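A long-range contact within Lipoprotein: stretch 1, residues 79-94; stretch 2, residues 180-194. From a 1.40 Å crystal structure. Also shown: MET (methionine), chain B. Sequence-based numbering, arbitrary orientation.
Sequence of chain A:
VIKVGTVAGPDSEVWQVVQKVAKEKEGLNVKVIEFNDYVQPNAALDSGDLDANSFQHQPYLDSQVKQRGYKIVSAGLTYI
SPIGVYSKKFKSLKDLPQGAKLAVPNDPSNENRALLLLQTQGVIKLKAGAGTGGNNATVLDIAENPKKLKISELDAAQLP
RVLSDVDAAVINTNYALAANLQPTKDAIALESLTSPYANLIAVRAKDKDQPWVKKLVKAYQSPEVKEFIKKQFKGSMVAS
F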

# COMPACT_ATOMS: atom_id res chain seq x y z
N TYR A 79 -2.53 -8.88 -3.50
CA TYR A 79 -1.28 -9.28 -2.86
C TYR A 79 -1.14 -8.48 -1.58
O TYR A 79 -1.79 -7.46 -1.41
CB TYR A 79 -0.07 -9.01 -3.76
CG TYR A 79 0.12 -7.55 -4.04
CD1 TYR A 79 0.86 -6.74 -3.18
CD2 TYR A 79 -0.43 -6.97 -5.17
CE1 TYR A 79 1.02 -5.39 -3.43
CE2 TYR A 79 -0.27 -5.62 -5.43
CZ TYR A 79 0.47 -4.84 -4.56
OH TYR A 79 0.64 -3.50 -4.82
N ILE A 80 -0.25 -8.95 -0.71
CA ILE A 80 0.16 -8.22 0.48
C ILE A 80 1.65 -7.89 0.35
O ILE A 80 2.43 -8.65 -0.25
CB ILE A 80 -0.15 -9.02 1.77
CG1 ILE A 80 0.05 -8.17 3.02
CG2 ILE A 80 0.67 -10.31 1.82
CD1 ILE A 80 -0.61 -8.78 4.26
N SER A 81 2.04 -6.73 0.88
CA SER A 81 3.42 -6.29 0.73
C SER A 81 3.86 -5.59 2.00
O SER A 81 3.66 -4.38 2.14
CB SER A 81 3.55 -5.35 -0.47
OG SER A 81 2.70 -4.23 -0.34
N PRO A 82 4.46 -6.35 2.92
CA PRO A 82 4.92 -5.81 4.21
C PRO A 82 5.72 -4.52 4.05
O PRO A 82 6.65 -4.44 3.24
CB PRO A 82 5.81 -6.94 4.74
CG PRO A 82 5.16 -8.17 4.20
CD PRO A 82 4.77 -7.78 2.80
N ILE A 83 5.33 -3.51 4.81
CA ILE A 83 5.96 -2.21 4.69
C ILE A 83 7.31 -2.22 5.40
O ILE A 83 7.48 -2.86 6.46
CB ILE A 83 5.02 -1.09 5.20
CG1 ILE A 83 5.48 0.28 4.71
CG2 ILE A 83 4.82 -1.14 6.69
CD1 ILE A 83 4.39 1.35 4.81
N GLY A 84 8.27 -1.54 4.80
CA GLY A 84 9.61 -1.52 5.36
C GLY A 84 10.07 -0.17 5.83
O GLY A 84 9.49 0.88 5.48
N VAL A 85 11.12 -0.20 6.64
CA VAL A 85 11.85 0.99 7.05
C VAL A 85 13.16 0.99 6.27
O VAL A 85 13.87 -0.04 6.21
CB VAL A 85 12.19 0.93 8.55
CG1 VAL A 85 12.91 2.19 8.98
CG2 VAL A 85 10.93 0.76 9.38
N TYR A 86 13.49 2.15 5.70
CA TYR A 86 14.65 2.30 4.84
C TYR A 86 15.54 3.41 5.36
O TYR A 86 15.06 4.34 6.00
CB TYR A 86 14.23 2.62 3.39
CG TYR A 86 13.37 1.54 2.82
CD1 TYR A 86 12.01 1.55 3.02
CD2 TYR A 86 13.94 0.47 2.14
CE1 TYR A 86 11.20 0.53 2.53
CE2 TYR A 86 13.16 -0.55 1.65
CZ TYR A 86 11.79 -0.51 1.84
OH TYR A 86 11.02 -1.53 1.35
N SER A 87 16.83 3.29 5.09
CA SER A 87 17.79 4.30 5.51
C SER A 87 19.00 4.27 4.62
O SER A 87 19.48 3.20 4.23
CB SER A 87 18.20 4.07 6.96
OG SER A 87 19.14 5.05 7.36
N LYS A 88 19.50 5.45 4.30
CA LYS A 88 20.75 5.58 3.57
C LYS A 88 21.89 5.82 4.53
O LYS A 88 23.03 5.96 4.10
CB LYS A 88 20.69 6.78 2.61
CG LYS A 88 19.69 6.63 1.49
CD LYS A 88 20.07 5.49 0.57
CE LYS A 88 19.02 5.29 -0.51
NZ LYS A 88 19.20 4.00 -1.24
N LYS A 89 21.58 5.87 5.83
CA LYS A 89 22.55 6.33 6.82
C LYS A 89 22.80 5.34 7.96
O LYS A 89 23.83 5.43 8.64
CB LYS A 89 22.12 7.70 7.38
CG LYS A 89 21.75 8.71 6.29
CD LYS A 89 21.43 10.09 6.87
CE LYS A 89 21.00 11.05 5.76
NZ LYS A 89 20.67 12.41 6.29
N PHE A 90 21.87 4.42 8.19
CA PHE A 90 21.98 3.48 9.31
C PHE A 90 21.52 2.08 8.93
O PHE A 90 20.63 1.93 8.10
CB PHE A 90 21.17 4.00 10.50
CG PHE A 90 21.64 5.34 10.99
CD1 PHE A 90 22.81 5.44 11.74
CD2 PHE A 90 20.94 6.50 10.67
CE1 PHE A 90 23.27 6.67 12.18
CE2 PHE A 90 21.41 7.75 11.12
CZ PHE A 90 22.57 7.83 11.87
N LYS A 91 22.10 1.06 9.56
CA LYS A 91 21.81 -0.33 9.22
C LYS A 91 20.73 -0.92 10.11
O LYS A 91 20.16 -1.98 9.80
CB LYS A 91 23.08 -1.17 9.30
CG LYS A 91 24.10 -0.85 8.22
CD LYS A 91 23.54 -1.17 6.84
CE LYS A 91 24.58 -0.94 5.75
NZ LYS A 91 24.04 -1.28 4.40
N SER A 92 20.42 -0.23 11.20
CA SER A 92 19.41 -0.67 12.14
C SER A 92 18.74 0.52 12.81
O SER A 92 19.39 1.55 13.03
CB SER A 92 20.04 -1.57 13.21
OG SER A 92 19.11 -1.88 14.22
N LEU A 93 17.47 0.38 13.15
CA LEU A 93 16.76 1.39 13.94
C LEU A 93 17.45 1.58 15.30
O LEU A 93 17.37 2.66 15.89
CB LEU A 93 15.29 0.99 14.13
CG LEU A 93 14.40 1.10 12.90
CD1 LEU A 93 13.05 0.45 13.16
CD2 LEU A 93 14.24 2.56 12.55
N LYS A 94 18.12 0.55 15.78
CA LYS A 94 18.85 0.66 17.04
C LYS A 94 20.01 1.65 16.95
O LYS A 94 20.47 2.18 17.97
CB LYS A 94 19.37 -0.72 17.48
N ASN A 180 13.59 1.70 -6.87
CA ASN A 180 14.68 0.71 -6.91
C ASN A 180 15.23 0.30 -5.55
O ASN A 180 16.38 -0.13 -5.42
CB ASN A 180 15.80 1.14 -7.86
CG ASN A 180 15.34 1.20 -9.31
OD1 ASN A 180 15.21 0.16 -9.96
ND2 ASN A 180 15.08 2.40 -9.80
N LEU A 181 14.39 0.42 -4.52
CA LEU A 181 14.67 -0.18 -3.23
C LEU A 181 14.05 -1.57 -3.22
O LEU A 181 12.95 -1.76 -3.76
CB LEU A 181 14.08 0.66 -2.10
CG LEU A 181 14.56 2.12 -2.02
CD1 LEU A 181 13.63 2.93 -1.13
CD2 LEU A 181 16.00 2.19 -1.52
N GLN A 182 14.74 -2.54 -2.64
CA GLN A 182 14.18 -3.89 -2.53
C GLN A 182 13.87 -4.19 -1.08
O GLN A 182 14.78 -4.29 -0.26
CB GLN A 182 15.15 -4.93 -3.11
CG GLN A 182 14.76 -6.37 -2.81
CD GLN A 182 13.33 -6.71 -3.20
OE1 GLN A 182 12.56 -7.24 -2.39
NE2 GLN A 182 12.97 -6.42 -4.45
N PRO A 183 12.58 -4.30 -0.74
CA PRO A 183 12.15 -4.52 0.64
C PRO A 183 12.79 -5.74 1.32
O PRO A 183 12.98 -5.71 2.53
CB PRO A 183 10.64 -4.71 0.49
CG PRO A 183 10.30 -3.87 -0.68
CD PRO A 183 11.42 -4.12 -1.64
N THR A 184 13.12 -6.77 0.55
CA THR A 184 13.69 -7.99 1.13
C THR A 184 15.20 -7.91 1.32
O THR A 184 15.80 -8.80 1.92
CB THR A 184 13.37 -9.24 0.27
OG1 THR A 184 13.95 -9.09 -1.03
CG2 THR A 184 11.87 -9.43 0.15
N LYS A 185 15.82 -6.84 0.82
CA LYS A 185 17.27 -6.69 0.90
C LYS A 185 17.70 -5.37 1.53
O LYS A 185 18.69 -5.32 2.27
CB LYS A 185 17.89 -6.83 -0.49
N ASP A 186 16.98 -4.29 1.23
CA ASP A 186 17.40 -2.96 1.66
C ASP A 186 16.76 -2.49 2.97
O ASP A 186 17.31 -1.63 3.66
CB ASP A 186 17.12 -1.92 0.57
CG ASP A 186 17.90 -2.17 -0.71
OD1 ASP A 186 19.08 -2.59 -0.63
OD2 ASP A 186 17.33 -1.94 -1.80
N ALA A 187 15.60 -3.03 3.30
CA ALA A 187 14.89 -2.56 4.48
C ALA A 187 15.64 -2.94 5.74
O ALA A 187 16.20 -4.04 5.85
CB ALA A 187 13.46 -3.10 4.51
N ILE A 188 15.66 -2.03 6.70
CA ILE A 188 16.31 -2.27 7.97
C ILE A 188 15.34 -2.82 9.01
O ILE A 188 15.76 -3.27 10.08
CB ILE A 188 17.06 -1.04 8.50
CG1 ILE A 188 16.09 0.09 8.88
CG2 ILE A 188 18.09 -0.56 7.47
CD1 ILE A 188 16.83 1.27 9.53
N ALA A 189 14.06 -2.82 8.67
CA ALA A 189 13.02 -3.47 9.46
C ALA A 189 11.84 -3.70 8.55
O ALA A 189 11.63 -2.96 7.58
CB ALA A 189 12.60 -2.62 10.64
N LEU A 190 11.05 -4.72 8.86
CA LEU A 190 9.94 -5.10 8.00
C LEU A 190 8.74 -5.55 8.81
O LEU A 190 8.86 -6.28 9.80
CB LEU A 190 10.37 -6.22 7.05
CG LEU A 190 9.61 -6.41 5.74
CD1 LEU A 190 9.87 -5.24 4.80
CD2 LEU A 190 10.01 -7.73 5.09
N GLU A 191 7.57 -5.10 8.37
CA GLU A 191 6.29 -5.51 8.93
C GLU A 191 6.06 -7.00 8.72
O GLU A 191 6.60 -7.59 7.77
CB GLU A 191 5.21 -4.73 8.20
CG GLU A 191 3.79 -4.87 8.66
CD GLU A 191 2.89 -4.07 7.73
OE1 GLU A 191 2.89 -4.37 6.51
OE2 GLU A 191 2.21 -3.13 8.20
N SER A 192 5.27 -7.61 9.60
CA SER A 192 4.92 -9.02 9.46
C SER A 192 3.88 -9.23 8.37
O SER A 192 3.06 -8.37 8.10
CB SER A 192 4.35 -9.55 10.76
OG SER A 192 4.07 -10.94 10.66
N LEU A 193 3.90 -10.42 7.78
CA LEU A 193 2.87 -10.82 6.82
C LEU A 193 1.50 -11.02 7.47
O LEU A 193 0.49 -11.10 6.77
CB LEU A 193 3.28 -12.10 6.09
CG LEU A 193 4.30 -11.90 4.96
CD1 LEU A 193 4.97 -13.22 4.62
CD2 LEU A 193 3.63 -11.29 3.73
N THR A 194 1.47 -11.11 8.79
CA THR A 194 0.21 -11.27 9.52
C THR A 194 -0.32 -9.89 9.89
O THR A 194 -0.45 -9.56 11.07
CB THR A 194 0.39 -12.08 10.80
OG1 THR A 194 1.32 -11.41 11.65
CG2 THR A 194 0.90 -13.48 10.48
N MET B . 0.28 -1.12 -2.23
CA MET B . 0.24 -0.30 -1.02
C MET B . 0.65 -1.11 0.20
O MET B . 0.25 -2.26 0.30
CB MET B . -1.17 0.27 -0.84
CG MET B . -1.33 1.19 0.39
SD MET B . -3.03 1.78 0.59
CE MET B . -3.21 2.84 -0.84
OXT MET B . 1.39 -0.63 1.07
O HOH W 1 17.35 1.12 3.20
O HOH W 2 18.46 -4.15 10.58
O HOH W 3 15.92 -1.86 12.43

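The two stretches lie antiparallel, joined by a short ladder of backbone bonds. Glu191 N donates to Ile83 O at 2.9 Å, Val85 N to Ala189 O at 3.0 Å, and Ile188 N to Val85 O at 2.7 Å. Between the first two bonds Gly84 faces Leu190, their CA atoms 4.5 Å apart. The ladder gains a side-chain rung from Glu191, whose extended chain reaches back so that OE1 accepts a hydrogen bond from Ile83 N at 3.1 Å. Ile83 is thus held through both its N and its O by one residue, and a carboxylate serves where no strand carbonyl is in place.

Gly84 is the hollow in this ladder. Its CA lies 3.3 Å from Ala189 O, a CA-H...O contact, and 3.8 Å from Leu190 CD1. A CB built here would come within 3.0 Å of Ala187 CB and 3.3 Å of Leu190 CD1, so the absence of a side chain lets the neighbours close in.

The largest bump is Ile188, which points toward stretch 1 and enters the pocket made as residues 85 to 93 bend around it. Its CG1 meets Val85 CG1 at 3.8 Å, its CD1 lies 4.0 Å from Ser87 CB and 4.2 Å from Leu93 CG, and its CG2 rests 3.4 Å from Lys91 O. A branched aliphatic chain suits a pocket whose walls lie on several sides. Beside it the small methyl of Ala189 leaves room for two larger neighbours: its CB is 4.0 Å from both Val85 CG2 and Leu93 CD1.

Tyr86 fills a second recess. Its CA-to-CB bond points away, yet the ring extends along stretch 2, with Leu181 CD1 over one face and Pro183 CA at the edge. Tyr86 CE2 lies 3.8 Å from Ala187 CB, and Tyr86 OH comes within 3.2 Å of Pro183 CG. A flat ring can use both its face and its rim in this way, and the compact alanine allows it to approach.

At the other end, Pro82 is a rigid wedge: its CB lies 4.0 Å from Leu190 CG, and its CG meets Leu193 CD2 at 3.5 Å. The same leucine methyl, Leu193 CD2, touches Ile80 CG2 at 3.7 Å, so it bridges two apolar residues.

Water completes the polar margin where the backbones separate. Water 1 joins Ser87 N to Asp186 O, while waters 2 and 3 both donate to Ile188 O, linking it to Lys91 O and Leu93 N respectively.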